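Local coordinates for protein putative acyl-CoA N-acyltransferase (Klebsiella pneumoniae subsp. pneumoniae, PDB 3LOD) that probably works as an acyl-CoA-dependent N-acyltransferase of the GNAT family, moving an acyl group onto an acceptor that has not been identified, at residues 19-24 / 78-82; 47-52 / 64-69; 104-110 / 150-154; 110-114 / 131-137. All coordinates share one frame; numbering follows the deposited sequence.

In the fold
The chain lays down strand 5-8 and then helix 14-26, which meets strand 74-82 in contact 1 and so closes the first large loop. Nested inside that loop is contact 2, the antiparallel hairpin of strands 49-55 and 61-69; the two contacts touch where Cys64 meets Leu19 and Ile20. After helix 91-104 the chain turns into strand 110-116, and contact 3 joins this bend to the end of strand 146-152 and the last modelled residues beyond it. Contact 4 is nested within contact 3 and shares Thr110, tying strand 110-116 to segment 131-137. All four reach one mixed sheet; contacts 1 and 2 close before 3 and 4 open.

Contact 1: residues 19-24 / 78-82; sequences LIAALD and KRVYI
Tyr81 lays one face of its ring against the backbone of helix 14-26, whose residues 19-24 cross residues 78-82 of the GNAT fold's strand 74-82 at 88°. Leu19 O and Leu23 N lie over that face, both off-centre toward the rim. They are hydrogen-bonded to each other inside the helix, so the flat ring rests on them without costing either its partner. The small Ala22 lets the ring come close, its CB 3.8 Å from Tyr81 CZ, while Leu19 CD2 packs 4.0 Å from Tyr81 CD2. Leu23 and Tyr81 run antiparallel, side against side. With its CG anti to the backbone N (chi1 177°), Leu23 carries CD1 to 3.8 Å from Tyr81 CD1 and CD2 to 3.9 Å from Arg79 CA. Arg79 and Val80 stand between Lys78 and Tyr81 where the neighbouring strand has only Gly65 between their partners Ala66 and Cys64; Arg79 has positive phi, consistent with the beta bulge known in this strand of GNAT proteins. The bent Arg79 chain brings the guanidinium edge up to Asp24, the side chains crossing nearly at a right angle, with Ile20 CG2 over one face. Arg79 NH2 donates to the syn side of Asp24 OD1, a 2.9 Å salt bridge (154° at the hydrogen).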
loop_
_atom_site.group_PDB
_atom_site.type_symbol
_atom_site.label_atom_id
_atom_site.label_comp_id
_atom_site.label_asym_id
_atom_site.label_seq_id
_atom_site.Cartn_x
_atom_site.Cartn_y
_atom_site.Cartn_z
ATOM N N LEU A 19 1.169 7.280 10.567
ATOM C CA LEU A 19 0.416 6.074 10.125
ATOM C C LEU A 19 1.312 4.806 10.024
ATOM O O LEU A 19 1.030 3.773 10.599
ATOM C CB LEU A 19 -0.257 6.371 8.815
ATOM C CG LEU A 19 -1.236 7.531 8.927
ATOM C CD1 LEU A 19 -1.406 8.260 7.577
ATOM C CD2 LEU A 19 -2.571 6.987 9.471
ATOM N N ILE A 20 2.418 4.945 9.326
ATOM C CA ILE A 20 3.467 3.972 9.253
ATOM C C ILE A 20 3.911 3.464 10.648
ATOM O O ILE A 20 3.978 2.264 10.888
ATOM C CB ILE A 20 4.606 4.649 8.432
ATOM C CG1 ILE A 20 4.142 4.765 6.988
ATOM C CG2 ILE A 20 5.911 3.927 8.440
ATOM C CD1 ILE A 20 3.008 3.802 6.656
ATOM N N ALA A 21 4.203 4.379 11.566
ATOM C CA ALA A 21 4.573 4.011 12.933
ATOM C C ALA A 21 3.457 3.178 13.586
ATOM O O ALA A 21 3.748 2.130 14.201
ATOM C CB ALA A 21 4.894 5.231 13.733
ATOM N N ALA A 22 2.203 3.614 13.449
ATOM C CA ALA A 22 1.059 2.844 13.991
ATOM C C ALA A 22 0.975 1.458 13.311
ATOM O O ALA A 22 0.735 0.463 13.985
ATOM C CB ALA A 22 -0.315 3.630 13.807
ATOM N N LEU A 23 1.136 1.407 11.991
ATOM C CA LEU A 23 1.192 0.131 11.243
ATOM C C LEU A 23 2.207 -0.806 11.895
ATOM O O LEU A 23 1.851 -1.940 12.231
ATOM C CB LEU A 23 1.573 0.350 9.759
ATOM C CG LEU A 23 1.758 -0.833 8.773
ATOM C CD1 LEU A 23 0.520 -1.686 8.564
ATOM C CD2 LEU A 23 2.232 -0.359 7.417
ATOM N N ASP A 24 3.445 -0.325 12.089
ATOM C CA ASP A 24 4.528 -1.126 12.589
ATOM C C ASP A 24 4.293 -1.507 14.039
ATOM O O ASP A 24 4.769 -2.575 14.464
ATOM C CB ASP A 24 5.861 -0.385 12.495
ATOM C CG ASP A 24 6.453 -0.363 11.083
ATOM O OD1 ASP A 24 5.864 -0.852 10.082
ATOM O OD2 ASP A 24 7.574 0.173 10.968
ATOM N N LYS A 78 3.366 -1.319 -0.773
ATOM C CA LYS A 78 3.778 -1.519 0.590
ATOM C C LYS A 78 3.314 -0.348 1.420
ATOM O O LYS A 78 2.804 0.691 0.889
ATOM C CB LYS A 78 5.278 -1.710 0.662
ATOM C CG LYS A 78 6.105 -0.485 0.373
ATOM C CD LYS A 78 7.537 -0.829 -0.093
ATOM C CE LYS A 78 8.440 -1.463 0.977
ATOM N NZ LYS A 78 9.863 -1.614 0.408
ATOM N N ARG A 79 3.470 -0.531 2.724
ATOM C CA ARG A 79 3.097 0.465 3.706
ATOM C C ARG A 79 1.676 0.895 3.632
ATOM O O ARG A 79 1.401 2.066 3.840
ATOM C CB ARG A 79 3.980 1.715 3.646
ATOM C CG ARG A 79 5.497 1.504 3.677
ATOM C CD ARG A 79 5.957 0.470 4.687
ATOM N NE ARG A 79 7.099 0.930 5.455
ATOM C CZ ARG A 79 7.279 0.563 6.716
ATOM N NH1 ARG A 79 8.325 1.035 7.416
ATOM N NH2 ARG A 79 6.374 -0.258 7.279
ATOM N N VAL A 80 0.767 -0.034 3.398
ATOM C CA VAL A 80 -0.668 0.236 3.385
ATOM C C VAL A 80 -1.277 0.085 4.764
ATOM O O VAL A 80 -1.118 -0.962 5.422
ATOM C CB VAL A 80 -1.370 -0.762 2.403
ATOM C CG1 VAL A 80 -2.893 -0.574 2.379
ATOM C CG2 VAL A 80 -0.791 -0.551 1.037
ATOM N N TYR A 81 -2.039 1.069 5.207
ATOM C CA TYR A 81 -2.657 1.008 6.539
ATOM C C TYR A 81 -3.830 1.950 6.526
ATOM O O TYR A 81 -3.745 3.028 5.892
ATOM C CB TYR A 81 -1.669 1.552 7.522
ATOM C CG TYR A 81 -2.159 1.686 8.952
ATOM C CD1 TYR A 81 -2.275 0.543 9.802
ATOM C CD2 TYR A 81 -2.424 2.955 9.503
ATOM C CE1 TYR A 81 -2.674 0.691 11.173
ATOM C CE2 TYR A 81 -2.814 3.107 10.861
ATOM C CZ TYR A 81 -2.937 1.960 11.678
ATOM O OH TYR A 81 -3.300 2.071 13.003
ATOM N N ILE A 82 -4.898 1.572 7.230
ATOM C CA ILE A 82 -6.073 2.427 7.483
ATOM C C ILE A 82 -6.277 2.428 8.984
ATOM O O ILE A 82 -6.379 1.341 9.604
ATOM C CB ILE A 82 -7.354 1.779 6.923
ATOM C CG1 ILE A 82 -7.255 1.486 5.424
ATOM C CG2 ILE A 82 -8.593 2.573 7.345
ATOM C CD1 ILE A 82 -6.942 2.704 4.547
#

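Contact 2: residues 47-52 / 64-69; sequences QTVIAL and CGAIVL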
loop_
_atom_site.group_PDB
_atom_site.type_symbol
_atom_site.label_atom_id
_atom_site.label_comp_id
_atom_site.label_asym_id
_atom_site.label_seq_id
_atom_site.Cartn_x
_atom_site.Cartn_y
_atom_site.Cartn_z
ATOM N N GLN A 47 11.289 9.923 -7.606
ATOM C CA GLN A 47 10.523 9.612 -8.810
ATOM C C GLN A 47 9.978 8.185 -8.690
ATOM O O GLN A 47 8.894 7.889 -9.184
ATOM C CB GLN A 47 11.392 9.683 -10.068
ATOM C CG GLN A 47 11.950 11.059 -10.361
ATOM C CD GLN A 47 13.371 11.295 -9.776
ATOM O OE1 GLN A 47 14.325 11.546 -10.533
ATOM N NE2 GLN A 47 13.509 11.218 -8.442
ATOM N N THR A 48 10.745 7.313 -8.033
ATOM C CA THR A 48 10.450 5.908 -8.017
ATOM C C THR A 48 9.423 5.541 -6.958
ATOM O O THR A 48 9.059 4.375 -6.842
ATOM C CB THR A 48 11.714 5.047 -7.800
ATOM O OG1 THR A 48 12.090 5.074 -6.410
ATOM C CG2 THR A 48 12.877 5.492 -8.741
ATOM N N VAL A 49 8.929 6.516 -6.203
ATOM C CA VAL A 49 7.972 6.216 -5.146
ATOM C C VAL A 49 6.644 6.940 -5.355
ATOM O O VAL A 49 6.624 8.164 -5.524
ATOM C CB VAL A 49 8.552 6.635 -3.761
ATOM C CG1 VAL A 49 7.515 6.447 -2.595
ATOM C CG2 VAL A 49 9.880 5.906 -3.467
ATOM N N ILE A 50 5.544 6.186 -5.381
ATOM C CA ILE A 50 4.210 6.776 -5.309
ATOM C C ILE A 50 3.701 6.555 -3.898
ATOM O O ILE A 50 3.734 5.417 -3.382
ATOM C CB ILE A 50 3.210 6.096 -6.268
ATOM C CG1 ILE A 50 3.558 6.374 -7.727
ATOM C CG2 ILE A 50 1.753 6.509 -5.988
ATOM C CD1 ILE A 50 2.976 5.273 -8.613
ATOM N N ALA A 51 3.192 7.623 -3.300
ATOM C CA ALA A 51 2.701 7.575 -1.956
ATOM C C ALA A 51 1.446 8.427 -1.894
ATOM O O ALA A 51 1.433 9.591 -2.354
ATOM C CB ALA A 51 3.733 8.132 -1.049
ATOM N N LEU A 52 0.409 7.859 -1.295
ATOM C CA LEU A 52 -0.916 8.503 -1.200
ATOM C C LEU A 52 -1.506 8.430 0.210
ATOM O O LEU A 52 -1.161 7.514 0.978
ATOM C CB LEU A 52 -1.892 7.804 -2.157
ATOM C CG LEU A 52 -1.598 7.789 -3.664
ATOM C CD1 LEU A 52 -2.722 7.089 -4.472
ATOM C CD2 LEU A 52 -1.314 9.181 -4.223
ATOM N N CYS A 64 -2.963 5.329 4.499
ATOM C CA CYS A 64 -2.013 5.645 3.441
ATOM C C CYS A 64 -1.493 4.416 2.788
ATOM O O CYS A 64 -1.766 3.298 3.285
ATOM C CB CYS A 64 -0.824 6.395 4.015
ATOM S SG CYS A 64 0.109 5.382 5.227
ATOM N N GLY A 65 -0.728 4.595 1.700
ATOM C CA GLY A 65 -0.034 3.456 1.088
ATOM C C GLY A 65 0.906 3.938 0.004
ATOM O O GLY A 65 0.910 5.127 -0.360
ATOM N N ALA A 66 1.701 3.018 -0.528
ATOM C CA ALA A 66 2.770 3.421 -1.426
ATOM C C ALA A 66 3.175 2.303 -2.370
ATOM O O ALA A 66 2.971 1.081 -2.074
ATOM C CB ALA A 66 3.957 3.881 -0.650
ATOM N N ILE A 67 3.719 2.721 -3.504
ATOM C CA ILE A 67 4.200 1.792 -4.509
ATOM C C ILE A 67 5.584 2.244 -4.883
ATOM O O ILE A 67 5.803 3.433 -5.176
ATOM C CB ILE A 67 3.313 1.812 -5.761
ATOM C CG1 ILE A 67 1.981 1.155 -5.447
ATOM C CG2 ILE A 67 4.015 1.110 -6.948
ATOM C CD1 ILE A 67 0.942 1.379 -6.516
ATOM N N VAL A 68 6.510 1.295 -4.873
ATOM C CA VAL A 68 7.880 1.514 -5.326
ATOM C C VAL A 68 8.001 0.884 -6.691
ATOM O O VAL A 68 7.805 -0.344 -6.809
ATOM C CB VAL A 68 8.853 0.792 -4.418
ATOM C CG1 VAL A 68 10.321 0.878 -4.995
ATOM C CG2 VAL A 68 8.758 1.340 -2.990
ATOM N N LEU A 69 8.310 1.710 -7.710
ATOM C CA LEU A 69 8.443 1.293 -9.119
ATOM C C LEU A 69 9.858 0.929 -9.584
ATOM O O LEU A 69 10.819 1.645 -9.327
ATOM C CB LEU A 69 8.001 2.411 -10.021
ATOM C CG LEU A 69 6.679 3.105 -9.843
ATOM C CD1 LEU A 69 6.819 4.441 -10.557
ATOM C CD2 LEU A 69 5.712 2.234 -10.539
#
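Ile50 and Ile67 exchange two backbone hydrogen bonds, Ile50 N to Ile67 O at 2.8 Å and Ile67 N to Ile50 O at 2.7 Å, and form a hydrogen-bonded pair of an antiparallel beta hairpin. Leu52 and Gly65, the next hydrogen-bonded pair, likewise exchange two bonds, and Leu69 N closes on Thr48 O at 2.9 Å. Between these pairs lie the non-hydrogen-bonded ones, Val49 with Val68 and Ala51 with Ala66, where CA-H groups approach carbonyls; Ala51 CA, for example, is 3.4 Å from Gly65 O. Thr48 turns its hydroxyl back along its own chain: OG1 sits between the backbone N and the carbonyl carbon (chi1 77°) and is hydrogen-bonded to Pro45 O. Beyond the backbone the packing is apolar. The branched Ile50 and Ile67, well suited to extended chain, meet with their CB atoms 4.3 Å apart, and Ile50 CD1 reaches to 4.4 Å from Leu69 CD1. On the opposite face the CB methyls of Ala51 and Ala66 lie 4.3 Å apart, small enough for the close approach of their strands. The face carrying Leu52 and Ile67 is covered by helix 91-104 through Leu95, Ala98 and Leu99. Ala66 and Val68 meet Leu41 on the other face, and Cys64 touches helix 14-26. Strand 74-82 continues the sheet beside strand 61-69, while on the other side Ala51 is hydrogen-bonded through its backbone to Ile9, next to strand 5-8.

Contact 3: residues 104-110 / 150-154; sequences RQRDCHT and EKPLF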
loop_
_atom_site.group_PDB
_atom_site.type_symbol
_atom_site.label_atom_id
_atom_site.label_comp_id
_atom_site.label_asym_id
_atom_site.label_seq_id
_atom_site.Cartn_x
_atom_site.Cartn_y
_atom_site.Cartn_z
ATOM N N ARG A 104 -0.501 2.837 -13.179
ATOM C CA ARG A 104 -0.690 2.842 -14.611
ATOM C C ARG A 104 -0.134 4.084 -15.272
ATOM O O ARG A 104 0.463 3.978 -16.323
ATOM C CB ARG A 104 -2.142 2.706 -15.004
ATOM C CG ARG A 104 -2.676 1.347 -14.797
ATOM C CD ARG A 104 -4.131 1.209 -15.314
ATOM N NE ARG A 104 -4.741 0.115 -14.554
ATOM C CZ ARG A 104 -5.550 0.280 -13.501
ATOM N NH1 ARG A 104 -5.956 1.497 -13.140
ATOM N NH2 ARG A 104 -5.990 -0.783 -12.834
ATOM N N GLN A 105 -0.309 5.267 -14.705
ATOM C CA GLN A 105 0.118 6.455 -15.458
ATOM C C GLN A 105 1.623 6.458 -15.610
ATOM O O GLN A 105 2.184 7.239 -16.357
ATOM C CB GLN A 105 -0.296 7.735 -14.764
ATOM C CG GLN A 105 -1.754 8.069 -14.933
ATOM C CD GLN A 105 -2.312 8.834 -13.701
ATOM O OE1 GLN A 105 -1.659 9.748 -13.155
ATOM N NE2 GLN A 105 -3.522 8.438 -13.254
ATOM N N ARG A 106 2.268 5.573 -14.869
ATOM C CA ARG A 106 3.707 5.456 -14.899
ATOM C C ARG A 106 4.137 4.186 -15.655
ATOM O O ARG A 106 5.284 3.727 -15.541
ATOM C CB ARG A 106 4.229 5.513 -13.463
ATOM C CG ARG A 106 3.841 6.838 -12.751
ATOM C CD ARG A 106 4.746 7.985 -13.192
ATOM N NE ARG A 106 6.139 7.532 -13.200
ATOM C CZ ARG A 106 6.982 7.666 -12.171
ATOM N NH1 ARG A 106 6.606 8.281 -11.025
ATOM N NH2 ARG A 106 8.222 7.195 -12.297
ATOM N N ASP A 107 3.206 3.658 -16.458
ATOM C CA ASP A 107 3.404 2.458 -17.286
ATOM C C ASP A 107 3.617 1.188 -16.514
ATOM O O ASP A 107 4.155 0.225 -17.070
ATOM C CB ASP A 107 4.589 2.600 -18.239
ATOM C CG ASP A 107 4.375 3.672 -19.285
ATOM O OD1 ASP A 107 3.198 3.960 -19.573
ATOM O OD2 ASP A 107 5.389 4.205 -19.818
ATOM N N CYS A 108 3.237 1.170 -15.250
ATOM C CA CYS A 108 3.510 0.015 -14.456
ATOM C C CYS A 108 2.540 -1.061 -14.951
ATOM O O CYS A 108 1.348 -0.794 -15.105
ATOM C CB CYS A 108 3.261 0.328 -12.987
ATOM S SG CYS A 108 3.339 -1.194 -11.944
ATOM N N HIS A 109 3.026 -2.281 -15.159
ATOM C CA HIS A 109 2.171 -3.301 -15.686
ATOM C C HIS A 109 1.762 -4.417 -14.701
ATOM O O HIS A 109 0.796 -5.163 -14.950
ATOM C CB HIS A 109 2.873 -3.881 -16.902
ATOM C CG HIS A 109 4.241 -4.432 -16.610
ATOM N ND1 HIS A 109 4.448 -5.579 -15.864
ATOM C CD2 HIS A 109 5.468 -4.023 -17.003
ATOM C CE1 HIS A 109 5.744 -5.845 -15.814
ATOM N NE2 HIS A 109 6.383 -4.909 -16.490
ATOM N N THR A 110 2.500 -4.565 -13.610
ATOM C CA THR A 110 2.208 -5.624 -12.637
ATOM C C THR A 110 2.525 -5.039 -11.279
ATOM O O THR A 110 3.605 -4.413 -11.094
ATOM C CB THR A 110 3.114 -6.803 -12.850
ATOM O OG1 THR A 110 2.917 -7.317 -14.177
ATOM C CG2 THR A 110 2.803 -7.887 -11.909
ATOM N N GLU A 150 0.220 -10.802 -6.504
ATOM C CA GLU A 150 0.341 -9.824 -7.554
ATOM C C GLU A 150 -0.888 -9.770 -8.400
ATOM O O GLU A 150 -1.761 -10.589 -8.264
ATOM C CB GLU A 150 1.587 -10.040 -8.413
ATOM C CG GLU A 150 1.604 -11.332 -9.284
ATOM C CD GLU A 150 2.687 -11.316 -10.396
ATOM O OE1 GLU A 150 2.381 -11.786 -11.531
ATOM O OE2 GLU A 150 3.826 -10.822 -10.133
ATOM N N LYS A 151 -0.920 -8.782 -9.275
ATOM C CA LYS A 151 -2.069 -8.455 -10.068
ATOM C C LYS A 151 -1.574 -7.759 -11.359
ATOM O O LYS A 151 -0.787 -6.816 -11.280
ATOM C CB LYS A 151 -2.905 -7.464 -9.284
ATOM C CG LYS A 151 -4.155 -7.082 -9.999
ATOM C CD LYS A 151 -4.838 -5.950 -9.306
ATOM C CE LYS A 151 -6.085 -5.637 -10.056
ATOM N NZ LYS A 151 -6.945 -4.763 -9.256
ATOM N N PRO A 152 -2.034 -8.222 -12.543
ATOM C CA PRO A 152 -1.699 -7.494 -13.782
ATOM C C PRO A 152 -2.550 -6.261 -13.891
ATOM O O PRO A 152 -3.741 -6.302 -13.640
ATOM C CB PRO A 152 -2.030 -8.493 -14.893
ATOM C CG PRO A 152 -2.956 -9.452 -14.334
ATOM C CD PRO A 152 -2.803 -9.457 -12.824
ATOM N N LEU A 153 -1.949 -5.145 -14.235
ATOM C CA LEU A 153 -2.711 -3.906 -14.203
ATOM C C LEU A 153 -3.314 -3.543 -15.535
ATOM O O LEU A 153 -4.449 -3.044 -15.587
ATOM C CB LEU A 153 -1.836 -2.749 -13.752
ATOM C CG LEU A 153 -1.278 -2.705 -12.332
ATOM C CD1 LEU A 153 -0.795 -1.300 -12.144
ATOM C CD2 LEU A 153 -2.311 -3.032 -11.285
ATOM N N PHE A 154 -2.558 -3.810 -16.602
ATOM C CA PHE A 154 -2.679 -3.079 -17.914
ATOM C C PHE A 154 -1.878 -1.695 -17.873
ATOM O O PHE A 154 -2.202 -0.659 -18.505
ATOM C CB PHE A 154 -4.160 -3.008 -18.420
ATOM C CG PHE A 154 -4.952 -4.326 -18.240
ATOM C CD1 PHE A 154 -4.431 -5.560 -18.694
ATOM C CD2 PHE A 154 -6.210 -4.322 -17.627
ATOM C CE1 PHE A 154 -5.134 -6.762 -18.534
ATOM C CE2 PHE A 154 -6.936 -5.537 -17.462
ATOM C CZ PHE A 154 -6.391 -6.753 -17.921
#
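Leu153 N donates to His109 O in an almost straight hydrogen bond of 2.8 Å (178° at the hydrogen), although it comes in from 46° above the carbonyl plane. Leu153 also accepts: Arg104 NE points at Leu153 O from 3.3 Å, a weak bond in the guanidinium plane, reached by a chain extended from CG to NE. Arg104 O is used as well, by Asp107 N. Together with Cys108 N to Ala103 O this makes the Schellman motif that ends helix 91-104, with Asp107 at positive phi in the C' position. Both ring nitrogens of His109 have partners: ND1 lies 2.9 Å from Thr110 OG1 in a hydrogen bond that either could donate, and NE2 bonds Glu72 O. Thr110 and Pro152 form an antiparallel non-hydrogen-bonded pair. Proline suits this place because the backbone N there points away from the partner strand, so its missing N-H costs the pairing nothing. Thr110 CA is 3.5 Å from Lys151 O, and the methyl CG2 of Thr110 rests 3.6 Å from Glu150 OE2, which has long, weak ion pairs with Arg112 and Arg134. Lys151 NZ is satisfied elsewhere, by a salt bridge to Glu100 and a hydrogen bond to Asn129 O. The buried apolar part is Leu153, whose CD1 lies 4.1 Å from Cys108 SG; its side chain touches Ala103 too. The end of the modelled chain is thus held chiefly by the backbone bond and by Leu153 packing, with the arginine adding a weak polar tie.

Contact 4: residues 110-114 / 131-137; sequences TLRLE and YQTRCAF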
loop_
_atom_site.group_PDB
_atom_site.type_symbol
_atom_site.label_atom_id
_atom_site.label_comp_id
_atom_site.label_asym_id
_atom_site.label_seq_id
_atom_site.Cartn_x
_atom_site.Cartn_y
_atom_site.Cartn_z
ATOM N N THR A 110 2.500 -4.565 -13.610
ATOM C CA THR A 110 2.208 -5.624 -12.637
ATOM C C THR A 110 2.525 -5.039 -11.279
ATOM O O THR A 110 3.605 -4.413 -11.094
ATOM C CB THR A 110 3.114 -6.803 -12.850
ATOM O OG1 THR A 110 2.917 -7.317 -14.177
ATOM C CG2 THR A 110 2.803 -7.887 -11.909
ATOM N N LEU A 111 1.578 -5.194 -10.344
ATOM C CA LEU A 111 1.821 -4.832 -8.958
ATOM C C LEU A 111 2.009 -6.039 -8.144
ATOM O O LEU A 111 1.190 -6.917 -8.233
ATOM C CB LEU A 111 0.619 -4.139 -8.378
ATOM C CG LEU A 111 0.752 -2.656 -8.390
ATOM C CD1 LEU A 111 -0.354 -2.176 -7.500
ATOM C CD2 LEU A 111 2.162 -2.256 -7.869
ATOM N N ARG A 112 3.036 -6.067 -7.308
ATOM C CA ARG A 112 3.210 -7.170 -6.384
ATOM C C ARG A 112 3.284 -6.667 -4.979
ATOM O O ARG A 112 3.635 -5.507 -4.777
ATOM C CB ARG A 112 4.543 -7.827 -6.637
ATOM C CG ARG A 112 4.765 -8.069 -8.027
ATOM C CD ARG A 112 6.187 -7.785 -8.328
ATOM N NE ARG A 112 6.605 -8.860 -9.178
ATOM C CZ ARG A 112 7.859 -9.055 -9.522
ATOM N NH1 ARG A 112 8.783 -8.179 -9.100
ATOM N NH2 ARG A 112 8.156 -10.083 -10.326
ATOM N N LEU A 113 3.042 -7.551 -3.997
ATOM C CA LEU A 113 3.216 -7.141 -2.617
ATOM C C LEU A 113 3.618 -8.327 -1.777
ATOM O O LEU A 113 3.304 -9.472 -2.129
ATOM C CB LEU A 113 1.908 -6.482 -2.058
ATOM C CG LEU A 113 0.734 -7.452 -2.114
ATOM C CD1 LEU A 113 0.688 -8.296 -0.838
ATOM C CD2 LEU A 113 -0.603 -6.811 -2.384
ATOM N N GLU A 114 4.289 -8.037 -0.663
ATOM C CA GLU A 114 4.550 -8.995 0.410
ATOM C C GLU A 114 3.829 -8.458 1.673
ATOM O O GLU A 114 3.977 -7.291 1.998
ATOM C CB GLU A 114 6.077 -9.093 0.627
ATOM C CG GLU A 114 6.592 -10.095 1.703
ATOM C CD GLU A 114 6.337 -9.681 3.180
ATOM O OE1 GLU A 114 6.704 -8.551 3.627
ATOM O OE2 GLU A 114 5.766 -10.527 3.916
ATOM N N TYR A 131 -5.802 -9.624 -6.704
ATOM C CA TYR A 131 -4.439 -10.071 -6.407
ATOM C C TYR A 131 -4.458 -11.560 -6.190
ATOM O O TYR A 131 -5.429 -12.062 -5.666
ATOM C CB TYR A 131 -3.867 -9.367 -5.174
ATOM C CG TYR A 131 -3.579 -7.944 -5.479
ATOM C CD1 TYR A 131 -2.281 -7.510 -5.780
ATOM C CD2 TYR A 131 -4.612 -7.018 -5.534
ATOM C CE1 TYR A 131 -2.008 -6.130 -6.122
ATOM C CE2 TYR A 131 -4.362 -5.665 -5.865
ATOM C CZ TYR A 131 -3.063 -5.243 -6.164
ATOM O OH TYR A 131 -2.890 -3.924 -6.498
ATOM N N GLN A 132 -3.400 -12.260 -6.588
ATOM C CA GLN A 132 -3.341 -13.704 -6.428
ATOM C C GLN A 132 -2.049 -14.112 -5.772
ATOM O O GLN A 132 -1.018 -13.493 -6.010
ATOM C CB GLN A 132 -3.406 -14.383 -7.777
ATOM C CG GLN A 132 -4.433 -13.828 -8.743
ATOM C CD GLN A 132 -5.108 -14.927 -9.496
ATOM O OE1 GLN A 132 -4.996 -15.000 -10.704
ATOM N NE2 GLN A 132 -5.783 -15.822 -8.780
ATOM N N THR A 133 -2.079 -15.161 -4.956
ATOM C CA THR A 133 -0.856 -15.561 -4.272
ATOM C C THR A 133 0.209 -15.973 -5.303
ATOM O O THR A 133 -0.105 -16.403 -6.437
ATOM C CB THR A 133 -1.098 -16.709 -3.255
ATOM O OG1 THR A 133 -1.924 -17.692 -3.868
ATOM C CG2 THR A 133 -1.825 -16.232 -2.022
ATOM N N ARG A 134 1.475 -15.818 -4.934
ATOM C CA ARG A 134 2.562 -16.224 -5.812
ATOM C C ARG A 134 3.786 -16.487 -4.925
ATOM O O ARG A 134 3.717 -16.341 -3.706
ATOM C CB ARG A 134 2.845 -15.129 -6.832
ATOM C CG ARG A 134 3.744 -14.097 -6.271
ATOM C CD ARG A 134 3.890 -12.937 -7.147
ATOM N NE ARG A 134 4.687 -13.365 -8.278
ATOM C CZ ARG A 134 6.014 -13.488 -8.270
ATOM N NH1 ARG A 134 6.627 -13.904 -9.353
ATOM N NH2 ARG A 134 6.724 -13.196 -7.178
ATOM N N CYS A 135 4.897 -16.893 -5.534
ATOM C CA CYS A 135 6.160 -17.120 -4.811
ATOM C C CYS A 135 6.868 -15.815 -4.504
ATOM O O CYS A 135 6.592 -14.807 -5.139
ATOM C CB CYS A 135 7.143 -17.923 -5.686
ATOM S SG CYS A 135 6.375 -18.977 -6.869
ATOM N N ALA A 136 7.842 -15.885 -3.599
ATOM C CA ALA A 136 8.860 -14.849 -3.397
ATOM C C ALA A 136 9.352 -14.171 -4.681
ATOM O O ALA A 136 9.499 -14.831 -5.695
ATOM C CB ALA A 136 10.042 -15.459 -2.667
ATOM N N PHE A 137 9.605 -12.861 -4.620
ATOM C CA PHE A 137 10.239 -12.104 -5.707
ATOM C C PHE A 137 11.299 -11.232 -5.074
ATOM O O PHE A 137 11.234 -10.956 -3.879
ATOM C CB PHE A 137 9.226 -11.233 -6.476
ATOM C CG PHE A 137 8.275 -10.400 -5.586
ATOM C CD1 PHE A 137 7.067 -10.894 -5.198
ATOM C CD2 PHE A 137 8.590 -9.125 -5.209
ATOM C CE1 PHE A 137 6.188 -10.147 -4.394
ATOM C CE2 PHE A 137 7.728 -8.376 -4.395
ATOM C CZ PHE A 137 6.535 -8.878 -3.997
#
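Leu111 packs obliquely against the ring of Tyr131, its CB 4.0 Å from Tyr131 CE1, giving the buried ring an apolar wall; the phenol reaches on to helix 91-104, where OH is hydrogen-bonded to Glu100. Arg112 projects to the other side of the strand and meets Phe137. Its aliphatic stem suits the ring face: CB makes a CH-pi contact 3.9 Å from the centroid. The bent chain runs back along the phenylalanine, so that Phe137 CB lies over the centre of one guanidinium face, the planes of guanidinium and ring 20° apart. Arg112 NH2 is 4.2 Å from Arg134 NH1, like charges that the Glu150 carboxylate may temper through long, weak ion pairs to both. These segments are not sheet neighbours: in the GNAT order strand 146-152 runs between strands 110-116 and 132-134, and no hydrogen bond crosses the contact. Leu113 adds a second apolar surface for Tyr131: with CG between the backbone N and the carbonyl carbon (chi1 60°), CD2 comes to 3.9 Å from Tyr131 CD1, while Leu113 C meets the edge of the Phe137 ring, 3.7 Å from CZ. Glu114 N lies 4.1 Å from Phe137 CZ; the Glu114 carboxylate turns away to Ser146 OG.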